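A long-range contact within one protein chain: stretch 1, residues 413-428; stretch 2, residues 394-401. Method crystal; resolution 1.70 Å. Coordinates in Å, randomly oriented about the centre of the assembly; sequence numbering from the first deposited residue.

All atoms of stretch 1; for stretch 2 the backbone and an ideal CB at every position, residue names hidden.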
# COMPACT_ATOMS: atom_id res chain seq x y z
N GLU A 413 1.31 -6.26 -3.97
CA GLU A 413 0.82 -7.61 -3.70
C GLU A 413 0.52 -8.41 -4.97
O GLU A 413 0.74 -9.63 -5.01
CB GLU A 413 -0.45 -7.51 -2.85
CG GLU A 413 -0.88 -8.82 -2.24
CD GLU A 413 -2.26 -8.75 -1.65
OE1 GLU A 413 -2.70 -7.65 -1.26
OE2 GLU A 413 -2.91 -9.81 -1.60
N ALA A 414 0.01 -7.74 -5.99
CA ALA A 414 -0.30 -8.37 -7.27
C ALA A 414 0.96 -8.85 -7.97
O ALA A 414 0.98 -9.94 -8.55
CB ALA A 414 -1.05 -7.39 -8.17
N ALA A 415 2.00 -8.03 -7.89
CA ALA A 415 3.29 -8.38 -8.46
C ALA A 415 3.85 -9.63 -7.76
O ALA A 415 4.35 -10.54 -8.43
CB ALA A 415 4.25 -7.21 -8.36
N LEU A 416 3.73 -9.67 -6.43
CA LEU A 416 4.14 -10.84 -5.66
C LEU A 416 3.35 -12.06 -6.08
O LEU A 416 3.93 -13.12 -6.27
CB LEU A 416 3.98 -10.63 -4.15
CG LEU A 416 4.59 -11.74 -3.28
CD1 LEU A 416 6.09 -11.82 -3.47
CD2 LEU A 416 4.24 -11.54 -1.82
N ALA A 417 2.03 -11.90 -6.21
CA ALA A 417 1.20 -13.02 -6.62
C ALA A 417 1.65 -13.58 -7.98
O ALA A 417 1.76 -14.80 -8.15
CB ALA A 417 -0.26 -12.62 -6.64
N LEU A 418 1.96 -12.69 -8.92
CA LEU A 418 2.48 -13.09 -10.24
C LEU A 418 3.83 -13.81 -10.14
O LEU A 418 4.04 -14.82 -10.82
CB LEU A 418 2.60 -11.87 -11.16
CG LEU A 418 1.29 -11.61 -11.89
CD1 LEU A 418 1.10 -10.15 -12.23
CD2 LEU A 418 1.21 -12.46 -13.15
N PHE A 419 4.71 -13.30 -9.28
CA PHE A 419 6.01 -13.92 -9.00
C PHE A 419 5.83 -15.32 -8.44
O PHE A 419 6.59 -16.22 -8.77
CB PHE A 419 6.82 -13.06 -8.02
CG PHE A 419 8.25 -13.50 -7.86
CD1 PHE A 419 9.14 -13.42 -8.92
CD2 PHE A 419 8.72 -13.98 -6.64
CE1 PHE A 419 10.46 -13.80 -8.78
CE2 PHE A 419 10.05 -14.38 -6.49
CZ PHE A 419 10.91 -14.29 -7.57
N PHE A 420 4.78 -15.51 -7.63
CA PHE A 420 4.46 -16.81 -7.03
C PHE A 420 3.63 -17.70 -7.97
O PHE A 420 3.23 -18.79 -7.57
CB PHE A 420 3.66 -16.63 -5.73
CG PHE A 420 4.48 -16.14 -4.55
CD1 PHE A 420 5.86 -15.99 -4.63
CD2 PHE A 420 3.85 -15.84 -3.36
CE1 PHE A 420 6.58 -15.55 -3.55
CE2 PHE A 420 4.58 -15.40 -2.27
CZ PHE A 420 5.95 -15.25 -2.37
N LYS A 421 3.36 -17.22 -9.19
CA LYS A 421 2.57 -17.97 -10.18
C LYS A 421 1.20 -18.33 -9.62
O LYS A 421 0.67 -19.42 -9.85
CB LYS A 421 3.33 -19.21 -10.67
CG LYS A 421 4.73 -18.88 -11.18
CD LYS A 421 5.36 -20.04 -11.96
CE LYS A 421 6.51 -19.58 -12.84
NZ LYS A 421 7.63 -18.98 -12.07
N ALA A 422 0.63 -17.37 -8.89
CA ALA A 422 -0.61 -17.55 -8.15
C ALA A 422 -1.79 -17.67 -9.08
O ALA A 422 -1.79 -17.10 -10.17
CB ALA A 422 -0.84 -16.38 -7.22
N SER A 423 -2.81 -18.37 -8.61
CA SER A 423 -4.11 -18.35 -9.23
C SER A 423 -4.92 -17.19 -8.67
O SER A 423 -4.62 -16.68 -7.58
CB SER A 423 -4.84 -19.67 -8.97
OG SER A 423 -5.12 -19.83 -7.59
N ALA A 424 -5.95 -16.77 -9.40
CA ALA A 424 -6.86 -15.72 -8.96
C ALA A 424 -7.57 -16.15 -7.68
O ALA A 424 -7.75 -15.35 -6.77
CB ALA A 424 -7.88 -15.39 -10.06
N GLU A 425 -7.96 -17.43 -7.63
CA GLU A 425 -8.56 -18.03 -6.45
C GLU A 425 -7.67 -17.87 -5.22
O GLU A 425 -8.15 -17.50 -4.16
CB GLU A 425 -8.87 -19.52 -6.66
CG GLU A 425 -9.64 -20.15 -5.49
CD GLU A 425 -9.77 -21.66 -5.61
OE1 GLU A 425 -9.91 -22.33 -4.56
OE2 GLU A 425 -9.73 -22.20 -6.73
N ASP A 426 -6.38 -18.15 -5.34
CA ASP A 426 -5.49 -18.08 -4.19
C ASP A 426 -5.29 -16.66 -3.70
O ASP A 426 -5.23 -16.42 -2.50
CB ASP A 426 -4.16 -18.78 -4.46
CG ASP A 426 -4.28 -20.30 -4.39
OD1 ASP A 426 -3.49 -20.97 -5.07
OD2 ASP A 426 -5.14 -20.91 -3.71
N LEU A 427 -5.18 -15.70 -4.63
CA LEU A 427 -5.10 -14.29 -4.25
C LEU A 427 -6.39 -13.87 -3.55
O LEU A 427 -6.35 -13.18 -2.54
CB LEU A 427 -4.83 -13.42 -5.47
CG LEU A 427 -4.71 -11.91 -5.25
CD1 LEU A 427 -3.66 -11.59 -4.19
CD2 LEU A 427 -4.37 -11.24 -6.56
N GLY A 428 -7.53 -14.32 -4.06
CA GLY A 428 -8.81 -13.87 -3.55
C GLY A 428 -9.19 -14.50 -2.23
O GLY A 428 -9.97 -13.93 -1.46
N UNK A 394 -6.74 -22.48 -16.47
CA UNK A 394 -5.91 -22.80 -15.29
C UNK A 394 -6.14 -21.88 -14.08
O UNK A 394 -5.68 -22.17 -12.98
CB UNK A 394 -4.43 -22.73 -15.68
N UNK A 395 -6.84 -20.77 -14.31
CA UNK A 395 -7.03 -19.72 -13.31
C UNK A 395 -5.75 -18.98 -12.91
O UNK A 395 -5.74 -18.20 -11.96
CB UNK A 395 -7.66 -20.33 -12.06
N UNK A 396 -4.67 -19.20 -13.65
CA UNK A 396 -3.40 -18.55 -13.39
C UNK A 396 -3.55 -17.04 -13.63
O UNK A 396 -4.09 -16.62 -14.65
CB UNK A 396 -2.30 -19.14 -14.27
N UNK A 397 -3.10 -16.23 -12.68
CA UNK A 397 -3.12 -14.78 -12.88
C UNK A 397 -2.16 -14.43 -14.02
O UNK A 397 -0.99 -14.81 -14.00
CB UNK A 397 -2.74 -14.04 -11.60
N UNK A 398 -2.69 -13.73 -15.02
CA UNK A 398 -1.91 -13.31 -16.18
C UNK A 398 -1.49 -11.85 -16.11
O UNK A 398 -0.46 -11.48 -16.67
CB UNK A 398 -2.71 -13.55 -17.46
N UNK A 399 -2.28 -11.02 -15.43
CA UNK A 399 -1.98 -9.61 -15.28
C UNK A 399 -2.92 -8.92 -14.30
O UNK A 399 -4.02 -9.37 -14.07
CB UNK A 399 -2.05 -8.92 -16.64
N UNK A 400 -2.44 -7.82 -13.71
CA UNK A 400 -3.25 -7.00 -12.82
C UNK A 400 -3.03 -5.53 -13.17
O UNK A 400 -1.91 -5.10 -13.44
CB UNK A 400 -2.91 -7.27 -11.35
N UNK A 401 -4.12 -4.78 -13.22
CA UNK A 401 -4.08 -3.41 -13.72
C UNK A 401 -5.05 -2.56 -12.92
O UNK A 401 -6.12 -3.02 -12.52
CB UNK A 401 -4.41 -3.36 -15.21

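Position 394 lies beyond the reach of stretch 1, with none of its atoms within 5.5 Å of the ideal CB, so the choice is hardly restricted. The residue is Thr 394, whose OG1 accepts a hydrogen bond from the backbone N of position 396 (3.3 Å) within its own stretch.

Position 395 has a positive phi (66°), which favours glycine, asparagine or aspartate. Its backbone O accepts a hydrogen bond from Ala 424 N (2.9 Å), and its ideal CB points sideways, 4.2 Å from Ser 423 CB, near the first turn of the helix that starts at Ala 424. Free amide groups at such a helix start suit a short acceptor. The residue is Asp 395: its OD1 accepts from Glu 425 N at 3.0 Å, so main chain and side chain together engage two successive amides. A water donates to both Asp 395 OD1 and Glu 425 OE2, at 2.7 Å each, and so joins the two carboxylates.

At position 396 the backbone forms a single bridge with Ser 423, CA to CA 4.2 Å, but CB points away from stretch 1. Many residues would fit; a long one could turn back toward Lys 421. Arg 396 does so, laying one face of its guanidinium against the aliphatic part of the lysine, with NH2 3.4 Å from Lys 421 CG.

Position 397 donates its N to Ala 422 O (3.0 Å), and its CB points toward an apolar hollow lined by Ala 417, Leu 418, Ala 422, Ala 424 and Leu 427. A branched or medium-sized aliphatic residue, such as isoleucine, leucine, valine or methionine, would suit. Ile 397 has the largest area covered by stretch 1. Its CD1 lies 3.8 Å from Leu 427 CD2 and 4.0 Å from Ala 422 CB, while CG2 meets Leu 418 CG at 4.0 Å.

Position 398 turns its CB direction away, so stretch 1 sets no limit on size or polarity; the residue is Leu 398. Position 399 likewise directs its ideal CB away and needs no side chain for this contact; it is Gly 399, whose CA still lies 4.4 Å from Leu 418 CD1.

Position 400 points toward the helix again, its ideal CB only 3.7 Å from Ala 414 CB. Extended backbone angles and this close apolar approach favour a compact residue such as valine, alanine or threonine. Val 400 packs CB against Ala 414 CB (3.7 Å).

Position 401 points away and is unconstrained by stretch 1; His 401 bonds through NE2 elsewhere in the structure.

Stretch 2 394-401: TDRILGVH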
# COMPACT_ATOMS: atom_id res chain seq x y z
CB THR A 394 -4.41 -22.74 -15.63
OG1 THR A 394 -4.05 -21.40 -16.00
CG2 THR A 394 -4.08 -23.59 -16.86
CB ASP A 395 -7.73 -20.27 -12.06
CG ASP A 395 -8.35 -19.18 -11.22
OD1 ASP A 395 -8.19 -19.22 -9.98
OD2 ASP A 395 -9.00 -18.24 -11.73
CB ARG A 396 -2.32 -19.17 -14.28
CG ARG A 396 -0.98 -18.45 -14.29
CD ARG A 396 -0.01 -18.87 -13.20
NE ARG A 396 1.32 -18.35 -13.49
CZ ARG A 396 2.28 -19.00 -14.14
NH1 ARG A 396 2.10 -20.24 -14.59
NH2 ARG A 396 3.45 -18.41 -14.34
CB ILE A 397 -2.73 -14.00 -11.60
CG1 ILE A 397 -3.76 -14.26 -10.48
CG2 ILE A 397 -2.64 -12.50 -11.90
CD1 ILE A 397 -3.26 -13.86 -9.12
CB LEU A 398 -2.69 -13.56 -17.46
CG LEU A 398 -3.03 -15.03 -17.73
CD1 LEU A 398 -4.02 -15.14 -18.87
CD2 LEU A 398 -1.78 -15.83 -18.02
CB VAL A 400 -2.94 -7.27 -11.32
CG1 VAL A 400 -3.92 -6.51 -10.42
CG2 VAL A 400 -2.97 -8.77 -11.02
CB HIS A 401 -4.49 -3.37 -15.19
CG HIS A 401 -3.75 -4.33 -16.07
ND1 HIS A 401 -3.27 -3.96 -17.30
CD2 HIS A 401 -3.44 -5.64 -15.93
CE1 HIS A 401 -2.68 -5.00 -17.87
NE2 HIS A 401 -2.76 -6.03 -17.05
O HOH W 1 -8.46 -21.74 -9.10
O HOH W 2 0.33 -16.03 -11.83
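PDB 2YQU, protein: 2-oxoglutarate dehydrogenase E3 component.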